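Local structure of probable acetyltransferase (2GE3) at residues I122-H127 with I140-E145; R32-F37 with A128-A133. The protein binds acetyl coenzyme A and probably transfers its acetyl group to an acceptor substrate, as GNAT-fold acetyltransferases do. One frame throughout, in Å; residues are numbered along the deposited sequence.

Overall arrangement
From the N terminus, the chain passes through helix 18-29 into the loop holding 32-37, the first half of contact 2. After helix 43-55, three strands of the mixed sheet and helix 102-117, strand 121-127 brings in the first half of contact 1. Segment 128-133 follows directly, closing the long loop of contact 2 against 32-37 across some ninety residues; helix 131-140 then leads to 140-145, which closes the short loop of contact 1. The two contacts therefore cross. They meet where His127 ND1 lies 3.2 Å from Lys33 O, a probable hydrogen bond, and both reach acetyl coenzyme A, so that sheet, helix 131-140 and N-terminal loop are tied around one ligand.

Contact 1 (I122-H127 with I140-E145); sequences IELSVH and IGFAHE. With ACO (acetyl coenzyme *a), chain E.
Leu124 lays its CD2 methyl over one face of the Phe142 ring, and this CH-pi contact illustrates how a single aromatic can join a strand to the turn that follows a helix. The methyl stands 3.8 Å from the ring centroid, 21° off the normal, with its closest approach, 3.6 Å, from Leu124 CD2 to Phe142 CE2. A first torsion of 63° sets Leu124 CG between the backbone N and the carbonyl carbon, and from there CD2 reaches the ring. Ile122 O also comes close, obliquely, 3.7 Å from Phe142 CE2, whereas the side-chain pair Ile122 CG2 and Phe142 CZ is looser at 4.2 Å. No hydrogen bond joins the segments. Toward solvent the partners are polar: Glu123, its CB directed away from 140-145, pairs with Arg83 and Arg121, and exposed His144 bonds to Glu138. Glu145 is instead a buried charge, paired with Arg121 and with Arg149 of the second subunit. Farther along the strand, Val126 CG2 lies 3.5 Å from the acetyl oxygen O of acetyl coenzyme A, so 122-127 borders the acetyl group. Strand 121-127 runs between 86-93 and 158-167; Ile122 reaches Leu111 of helix 102-117, and Leu124 packs on Tyr137 of helix 131-140.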
loop_
_atom_site.group_PDB
_atom_site.type_symbol
_atom_site.label_atom_id
_atom_site.label_comp_id
_atom_site.label_asym_id
_atom_site.label_seq_id
_atom_site.Cartn_x
_atom_site.Cartn_y
_atom_site.Cartn_z
ATOM N N ILE A 122 -8.014 -10.412 -2.181
ATOM C CA ILE A 122 -8.325 -9.154 -2.825
ATOM C C ILE A 122 -8.618 -8.032 -1.775
ATOM O O ILE A 122 -9.448 -8.178 -0.930
ATOM C CB ILE A 122 -9.438 -9.208 -3.869
ATOM C CG1 ILE A 122 -9.296 -10.382 -4.811
ATOM C CG2 ILE A 122 -9.488 -7.836 -4.645
ATOM C CD1 ILE A 122 -7.879 -10.510 -5.523
ATOM N N GLU A 123 -7.879 -6.925 -1.859
ATOM C CA GLU A 123 -8.009 -5.865 -0.886
ATOM C C GLU A 123 -8.265 -4.534 -1.574
ATOM O O GLU A 123 -8.037 -4.405 -2.767
ATOM C CB GLU A 123 -6.788 -5.842 0.080
ATOM C CG GLU A 123 -5.578 -5.198 -0.470
ATOM C CD GLU A 123 -4.229 -5.408 0.408
ATOM O OE1 GLU A 123 -3.433 -4.446 0.302
ATOM O OE2 GLU A 123 -3.989 -6.423 1.177
ATOM N N LEU A 124 -8.872 -3.616 -0.827
ATOM C CA LEU A 124 -9.321 -2.304 -1.302
ATOM C C LEU A 124 -9.376 -1.342 -0.145
ATOM O O LEU A 124 -9.439 -1.724 1.053
ATOM C CB LEU A 124 -10.664 -2.391 -2.075
ATOM C CG LEU A 124 -11.965 -2.839 -1.453
ATOM C CD1 LEU A 124 -12.558 -1.745 -0.426
ATOM C CD2 LEU A 124 -12.935 -3.205 -2.549
ATOM N N SER A 125 -9.254 -0.078 -0.485
ATOM C CA SER A 125 -9.459 1.029 0.451
ATOM C C SER A 125 -10.581 1.900 -0.076
ATOM O O SER A 125 -10.594 2.160 -1.252
ATOM C CB SER A 125 -8.190 1.852 0.490
ATOM O OG SER A 125 -7.336 1.135 1.416
ATOM N N VAL A 126 -11.501 2.343 0.770
ATOM C CA VAL A 126 -12.605 3.173 0.356
ATOM C C VAL A 126 -12.817 4.348 1.338
ATOM O O VAL A 126 -12.688 4.164 2.557
ATOM C CB VAL A 126 -13.897 2.289 0.164
ATOM C CG1 VAL A 126 -14.331 1.593 1.520
ATOM C CG2 VAL A 126 -14.991 3.039 -0.415
ATOM N N HIS A 127 -13.156 5.532 0.813
ATOM C CA HIS A 127 -13.471 6.654 1.668
ATOM C C HIS A 127 -14.663 6.351 2.535
ATOM O O HIS A 127 -15.686 5.820 2.058
ATOM C CB HIS A 127 -13.673 7.980 0.879
ATOM C CG HIS A 127 -12.500 8.410 0.054
ATOM N ND1 HIS A 127 -12.569 9.437 -0.856
ATOM C CD2 HIS A 127 -11.224 7.953 -0.013
ATOM C CE1 HIS A 127 -11.412 9.563 -1.481
ATOM N NE2 HIS A 127 -10.590 8.648 -1.014
ATOM N N ILE A 140 -21.197 -7.521 -2.449
ATOM C CA ILE A 140 -20.375 -8.505 -3.158
ATOM C C ILE A 140 -19.727 -9.513 -2.181
ATOM O O ILE A 140 -19.402 -10.572 -2.605
ATOM C CB ILE A 140 -19.264 -7.792 -3.963
ATOM C CG1 ILE A 140 -19.876 -6.918 -5.082
ATOM C CG2 ILE A 140 -18.265 -8.799 -4.551
ATOM C CD1 ILE A 140 -20.785 -7.577 -6.071
ATOM N N GLY A 141 -19.523 -9.154 -0.894
ATOM C CA GLY A 141 -18.989 -10.063 0.099
ATOM C C GLY A 141 -17.593 -9.628 0.638
ATOM O O GLY A 141 -16.941 -10.402 1.319
ATOM N N PHE A 142 -17.162 -8.366 0.429
ATOM C CA PHE A 142 -15.957 -7.856 1.110
ATOM C C PHE A 142 -16.248 -7.714 2.612
ATOM O O PHE A 142 -17.330 -7.393 2.971
ATOM C CB PHE A 142 -15.478 -6.535 0.548
ATOM C CG PHE A 142 -14.746 -6.694 -0.736
ATOM C CD1 PHE A 142 -15.445 -6.916 -1.936
ATOM C CD2 PHE A 142 -13.352 -6.594 -0.770
ATOM C CE1 PHE A 142 -14.761 -7.037 -3.142
ATOM C CE2 PHE A 142 -12.648 -6.739 -1.987
ATOM C CZ PHE A 142 -13.341 -6.929 -3.183
ATOM N N ALA A 143 -15.286 -8.065 3.451
ATOM C CA ALA A 143 -15.312 -7.876 4.867
ATOM C C ALA A 143 -14.577 -6.570 5.224
ATOM O O ALA A 143 -13.483 -6.238 4.659
ATOM C CB ALA A 143 -14.625 -9.107 5.566
ATOM N N HIS A 144 -15.115 -5.867 6.224
ATOM C CA HIS A 144 -14.386 -4.793 6.805
ATOM C C HIS A 144 -13.206 -5.285 7.601
ATOM O O HIS A 144 -13.332 -6.210 8.430
ATOM C CB HIS A 144 -15.347 -3.954 7.734
ATOM C CG HIS A 144 -16.371 -3.164 6.956
ATOM N ND1 HIS A 144 -16.079 -1.954 6.381
ATOM C CD2 HIS A 144 -17.661 -3.428 6.635
ATOM C CE1 HIS A 144 -17.153 -1.466 5.791
ATOM N NE2 HIS A 144 -18.117 -2.366 5.891
ATOM N N GLU A 145 -12.091 -4.573 7.464
ATOM C CA GLU A 145 -10.850 -4.982 8.113
ATOM C C GLU A 145 -10.278 -3.914 8.985
ATOM O O GLU A 145 -9.349 -4.227 9.674
ATOM C CB GLU A 145 -9.756 -5.375 7.121
ATOM C CG GLU A 145 -10.059 -6.732 6.504
ATOM C CD GLU A 145 -8.814 -7.344 5.856
ATOM O OE1 GLU A 145 -8.670 -8.587 5.914
ATOM O OE2 GLU A 145 -7.985 -6.550 5.289
HETATM N N1A ACO E . -25.993 4.780 0.198
HETATM C C2A ACO E . -26.159 3.490 0.494
HETATM N N3A ACO E . -26.301 2.573 -0.480
HETATM C C4A ACO E . -26.311 2.941 -1.786
HETATM C C5A ACO E . -26.115 4.307 -2.172
HETATM C C6A ACO E . -25.957 5.263 -1.081
HETATM N N6A ACO E . -25.747 6.593 -1.454
HETATM N N7A ACO E . -26.224 4.396 -3.558
HETATM C C8A ACO E . -26.407 3.168 -4.045
HETATM N N9A ACO E . -26.493 2.321 -2.984
HETATM C C1B ACO E . -26.651 0.895 -3.107
HETATM C C2B ACO E . -27.618 0.413 -4.174
HETATM O O2B ACO E . -28.891 0.269 -3.506
HETATM C C3B ACO E . -26.889 -0.900 -4.493
HETATM O O3B ACO E . -27.080 -1.805 -3.394
HETATM P P3B ACO E . -28.308 -2.881 -3.224
HETATM O O7A ACO E . -29.652 -2.194 -3.011
HETATM O O8A ACO E . -27.790 -3.504 -1.926
HETATM O O9A ACO E . -28.389 -3.572 -4.545
HETATM C C4B ACO E . -25.393 -0.588 -4.429
HETATM O O4B ACO E . -25.309 0.465 -3.478
HETATM C C5B ACO E . -24.859 -0.060 -5.790
HETATM O O5B ACO E . -24.722 -1.166 -6.669
HETATM P P1A ACO E . -24.389 -1.064 -8.175
HETATM O O1A ACO E . -23.888 -2.423 -8.493
HETATM O O2A ACO E . -25.685 -0.456 -8.668
HETATM O O3A ACO E . -23.176 0.013 -8.132
HETATM P P2A ACO E . -22.587 0.933 -9.251
HETATM O O4A ACO E . -22.833 0.546 -10.676
HETATM O O5A ACO E . -23.035 2.309 -8.840
HETATM O O6A ACO E . -20.974 0.749 -8.974
HETATM C CBP ACO E . -19.340 2.191 -7.865
HETATM C CCP ACO E . -20.456 1.147 -7.687
HETATM C CDP ACO E . -18.956 2.695 -6.434
HETATM C CEP ACO E . -18.129 1.599 -8.586
HETATM C CAP ACO E . -19.761 3.391 -8.806
HETATM O OAP ACO E . -20.893 3.965 -8.201
HETATM C C9P ACO E . -18.792 4.514 -9.054
HETATM O O9P ACO E . -18.010 4.447 -10.002
HETATM N N8P ACO E . -18.814 5.590 -8.242
HETATM C C7P ACO E . -17.780 6.635 -8.424
HETATM C C6P ACO E . -16.358 6.133 -8.285
HETATM C C5P ACO E . -16.028 5.244 -7.111
HETATM O O5P ACO E . -16.520 5.398 -5.996
HETATM N N4P ACO E . -15.103 4.302 -7.339
HETATM C C3P ACO E . -14.933 3.191 -6.424
HETATM C C2P ACO E . -14.362 3.702 -5.124
HETATM S S1P ACO E . -12.691 4.251 -5.369
HETATM C C ACO E . -12.593 3.663 -3.808
HETATM O O ACO E . -13.393 2.831 -3.474
HETATM C CH3 ACO E . -11.427 4.167 -2.994
#

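Contact 2 (R32-F37 with A128-A133); sequences RKYLSF and ADNARA. With ACO (acetyl coenzyme *a), chain E.
With CG anti to the carbonyl carbon (chi1 -43°), Tyr34 swings its ring toward Asn130, whose own CG lies anti to the backbone N (chi1 -168°) and carries the amide to meet it. The two side chains cross at about a right angle, Asn130 ND2 standing 3.7 Å from Tyr34 CD2. That nitrogen is doubly used: it donates to the pantetheine carbonyl O5P of acetyl coenzyme A at 2.9 Å, nearly straight at 166°, and to a water that in turn donates to Tyr34 O. Asn130 OD1 takes a weak capping bond of 3.3 Å from Ala133 N, which with the two bonds from ND2 limits the amide's rotation. A second water links Lys33 O to Asp129 OD1. The Tyr34 ring is sandwiched, with C7P of acetyl coenzyme A 3.5 Å above one face and Lys33 CB over the other. Its hydroxyl lies in the plane of the Arg132 guanidinium, at the edge, with OH 3.9 Å from Arg132 NH2. Loop and helix start thus share few direct contacts and join largely through waters and ligand. The helix-capping Asn130 is placed to hold the pantetheine carbonyl, consistent with a part in positioning the arm that Tyr34 covers.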
loop_
_atom_site.group_PDB
_atom_site.type_symbol
_atom_site.label_atom_id
_atom_site.label_comp_id
_atom_site.label_asym_id
_atom_site.label_seq_id
_atom_site.Cartn_x
_atom_site.Cartn_y
_atom_site.Cartn_z
ATOM N N ARG A 32 -12.960 14.438 -8.047
ATOM C CA ARG A 32 -12.276 14.620 -6.775
ATOM C C ARG A 32 -13.081 14.172 -5.553
ATOM O O ARG A 32 -12.933 14.747 -4.489
ATOM C CB ARG A 32 -11.777 16.069 -6.580
ATOM C CG ARG A 32 -10.922 16.640 -7.698
ATOM C CD ARG A 32 -10.635 18.158 -7.416
ATOM N NE ARG A 32 -9.217 18.456 -7.126
ATOM C CZ ARG A 32 -8.776 18.998 -6.016
ATOM N NH1 ARG A 32 -9.611 19.317 -5.017
ATOM N NH2 ARG A 32 -7.484 19.263 -5.894
ATOM N N LYS A 33 -13.927 13.159 -5.669
ATOM C CA LYS A 33 -14.649 12.667 -4.460
ATOM C C LYS A 33 -14.433 11.220 -4.107
ATOM O O LYS A 33 -14.557 10.842 -2.979
ATOM C CB LYS A 33 -16.170 13.003 -4.464
ATOM C CG LYS A 33 -16.674 13.730 -5.649
ATOM C CD LYS A 33 -17.948 14.514 -5.314
ATOM C CE LYS A 33 -19.067 13.616 -4.742
ATOM N NZ LYS A 33 -20.349 14.090 -5.389
ATOM N N TYR A 34 -14.078 10.415 -5.073
ATOM C CA TYR A 34 -14.055 8.991 -4.862
ATOM C C TYR A 34 -12.678 8.356 -4.962
ATOM O O TYR A 34 -12.331 7.530 -4.160
ATOM C CB TYR A 34 -15.000 8.335 -5.854
ATOM C CG TYR A 34 -16.323 9.044 -6.026
ATOM C CD1 TYR A 34 -16.601 9.745 -7.208
ATOM C CD2 TYR A 34 -17.311 9.011 -5.019
ATOM C CE1 TYR A 34 -17.860 10.365 -7.427
ATOM C CE2 TYR A 34 -18.543 9.649 -5.196
ATOM C CZ TYR A 34 -18.803 10.311 -6.412
ATOM O OH TYR A 34 -19.996 10.949 -6.634
ATOM N N LEU A 35 -11.889 8.719 -5.957
ATOM C CA LEU A 35 -10.615 8.030 -6.219
ATOM C C LEU A 35 -9.461 8.628 -5.443
ATOM O O LEU A 35 -9.521 9.789 -5.050
ATOM C CB LEU A 35 -10.327 8.111 -7.764
ATOM C CG LEU A 35 -11.322 7.407 -8.683
ATOM C CD1 LEU A 35 -10.930 7.444 -10.170
ATOM C CD2 LEU A 35 -11.592 5.997 -8.207
ATOM N N SER A 36 -8.385 7.899 -5.329
ATOM C CA SER A 36 -7.190 8.419 -4.654
ATOM C C SER A 36 -6.224 9.219 -5.529
ATOM O O SER A 36 -5.239 9.791 -5.032
ATOM C CB SER A 36 -6.360 7.292 -3.996
ATOM O OG SER A 36 -5.593 6.598 -4.979
ATOM N N PHE A 37 -6.459 9.212 -6.825
ATOM C CA PHE A 37 -5.780 10.171 -7.678
ATOM C C PHE A 37 -6.815 11.213 -8.150
ATOM O O PHE A 37 -8.022 10.917 -8.221
ATOM C CB PHE A 37 -5.012 9.451 -8.806
ATOM C CG PHE A 37 -5.795 8.431 -9.470
ATOM C CD1 PHE A 37 -6.192 7.307 -8.791
ATOM C CD2 PHE A 37 -6.195 8.607 -10.770
ATOM C CE1 PHE A 37 -6.949 6.364 -9.400
ATOM C CE2 PHE A 37 -6.946 7.685 -11.382
ATOM C CZ PHE A 37 -7.318 6.545 -10.708
ATOM N N ALA A 128 -14.563 6.712 3.821
ATOM C CA ALA A 128 -15.595 6.336 4.813
ATOM C C ALA A 128 -16.955 6.942 4.471
ATOM O O ALA A 128 -18.021 6.430 4.886
ATOM C CB ALA A 128 -15.204 6.658 6.283
ATOM N N ASP A 129 -16.914 8.035 3.733
ATOM C CA ASP A 129 -18.120 8.695 3.313
ATOM C C ASP A 129 -18.631 8.269 1.893
ATOM O O ASP A 129 -19.672 8.731 1.454
ATOM C CB ASP A 129 -17.960 10.214 3.474
ATOM C CG ASP A 129 -16.894 10.822 2.518
ATOM O OD1 ASP A 129 -16.209 10.068 1.769
ATOM O OD2 ASP A 129 -16.740 12.091 2.510
ATOM N N ASN A 130 -17.952 7.319 1.227
ATOM C CA ASN A 130 -18.413 6.839 -0.074
ATOM C C ASN A 130 -19.466 5.735 0.131
ATOM O O ASN A 130 -19.141 4.550 -0.009
ATOM C CB ASN A 130 -17.234 6.284 -0.859
ATOM C CG ASN A 130 -17.562 6.017 -2.330
ATOM O OD1 ASN A 130 -18.710 5.955 -2.734
ATOM N ND2 ASN A 130 -16.526 5.933 -3.150
ATOM N N ALA A 131 -20.686 6.087 0.526
ATOM C CA ALA A 131 -21.645 4.999 0.988
ATOM C C ALA A 131 -22.109 4.037 -0.128
ATOM O O ALA A 131 -22.417 2.827 0.105
ATOM C CB ALA A 131 -22.885 5.672 1.754
ATOM N N ARG A 132 -22.181 4.558 -1.363
ATOM C CA ARG A 132 -22.518 3.740 -2.468
ATOM C C ARG A 132 -21.455 2.604 -2.761
ATOM O O ARG A 132 -21.859 1.461 -3.008
ATOM C CB ARG A 132 -22.809 4.591 -3.714
ATOM C CG ARG A 132 -22.805 3.732 -4.954
ATOM C CD ARG A 132 -23.465 4.401 -6.115
ATOM N NE ARG A 132 -23.232 5.806 -5.913
ATOM C CZ ARG A 132 -22.329 6.416 -6.606
ATOM N NH1 ARG A 132 -21.765 5.639 -7.498
ATOM N NH2 ARG A 132 -22.054 7.695 -6.493
ATOM N N ALA A 133 -20.142 2.955 -2.750
ATOM C CA ALA A 133 -19.081 1.991 -2.964
ATOM C C ALA A 133 -19.107 1.054 -1.809
ATOM O O ALA A 133 -19.096 -0.129 -2.050
ATOM C CB ALA A 133 -17.616 2.644 -3.090
HETATM N N1A ACO E . -25.993 4.780 0.198
HETATM C C2A ACO E . -26.159 3.490 0.494
HETATM N N3A ACO E . -26.301 2.573 -0.480
HETATM C C4A ACO E . -26.311 2.941 -1.786
HETATM C C5A ACO E . -26.115 4.307 -2.172
HETATM C C6A ACO E . -25.957 5.263 -1.081
HETATM N N6A ACO E . -25.747 6.593 -1.454
HETATM N N7A ACO E . -26.224 4.396 -3.558
HETATM C C8A ACO E . -26.407 3.168 -4.045
HETATM N N9A ACO E . -26.493 2.321 -2.984
HETATM C C1B ACO E . -26.651 0.895 -3.107
HETATM C C2B ACO E . -27.618 0.413 -4.174
HETATM O O2B ACO E . -28.891 0.269 -3.506
HETATM C C3B ACO E . -26.889 -0.900 -4.493
HETATM O O3B ACO E . -27.080 -1.805 -3.394
HETATM P P3B ACO E . -28.308 -2.881 -3.224
HETATM O O7A ACO E . -29.652 -2.194 -3.011
HETATM O O8A ACO E . -27.790 -3.504 -1.926
HETATM O O9A ACO E . -28.389 -3.572 -4.545
HETATM C C4B ACO E . -25.393 -0.588 -4.429
HETATM O O4B ACO E . -25.309 0.465 -3.478
HETATM C C5B ACO E . -24.859 -0.060 -5.790
HETATM O O5B ACO E . -24.722 -1.166 -6.669
HETATM P P1A ACO E . -24.389 -1.064 -8.175
HETATM O O1A ACO E . -23.888 -2.423 -8.493
HETATM O O2A ACO E . -25.685 -0.456 -8.668
HETATM O O3A ACO E . -23.176 0.013 -8.132
HETATM P P2A ACO E . -22.587 0.933 -9.251
HETATM O O4A ACO E . -22.833 0.546 -10.676
HETATM O O5A ACO E . -23.035 2.309 -8.840
HETATM O O6A ACO E . -20.974 0.749 -8.974
HETATM C CBP ACO E . -19.340 2.191 -7.865
HETATM C CCP ACO E . -20.456 1.147 -7.687
HETATM C CDP ACO E . -18.956 2.695 -6.434
HETATM C CEP ACO E . -18.129 1.599 -8.586
HETATM C CAP ACO E . -19.761 3.391 -8.806
HETATM O OAP ACO E . -20.893 3.965 -8.201
HETATM C C9P ACO E . -18.792 4.514 -9.054
HETATM O O9P ACO E . -18.010 4.447 -10.002
HETATM N N8P ACO E . -18.814 5.590 -8.242
HETATM C C7P ACO E . -17.780 6.635 -8.424
HETATM C C6P ACO E . -16.358 6.133 -8.285
HETATM C C5P ACO E . -16.028 5.244 -7.111
HETATM O O5P ACO E . -16.520 5.398 -5.996
HETATM N N4P ACO E . -15.103 4.302 -7.339
HETATM C C3P ACO E . -14.933 3.191 -6.424
HETATM C C2P ACO E . -14.362 3.702 -5.124
HETATM S S1P ACO E . -12.691 4.251 -5.369
HETATM C C ACO E . -12.593 3.663 -3.808
HETATM O O ACO E . -13.393 2.831 -3.474
HETATM C CH3 ACO E . -11.427 4.167 -2.994
HETATM O O HOH W 1 -16.759 9.425 -1.085
HETATM O O HOH W 2 -13.799 6.017 -2.204
#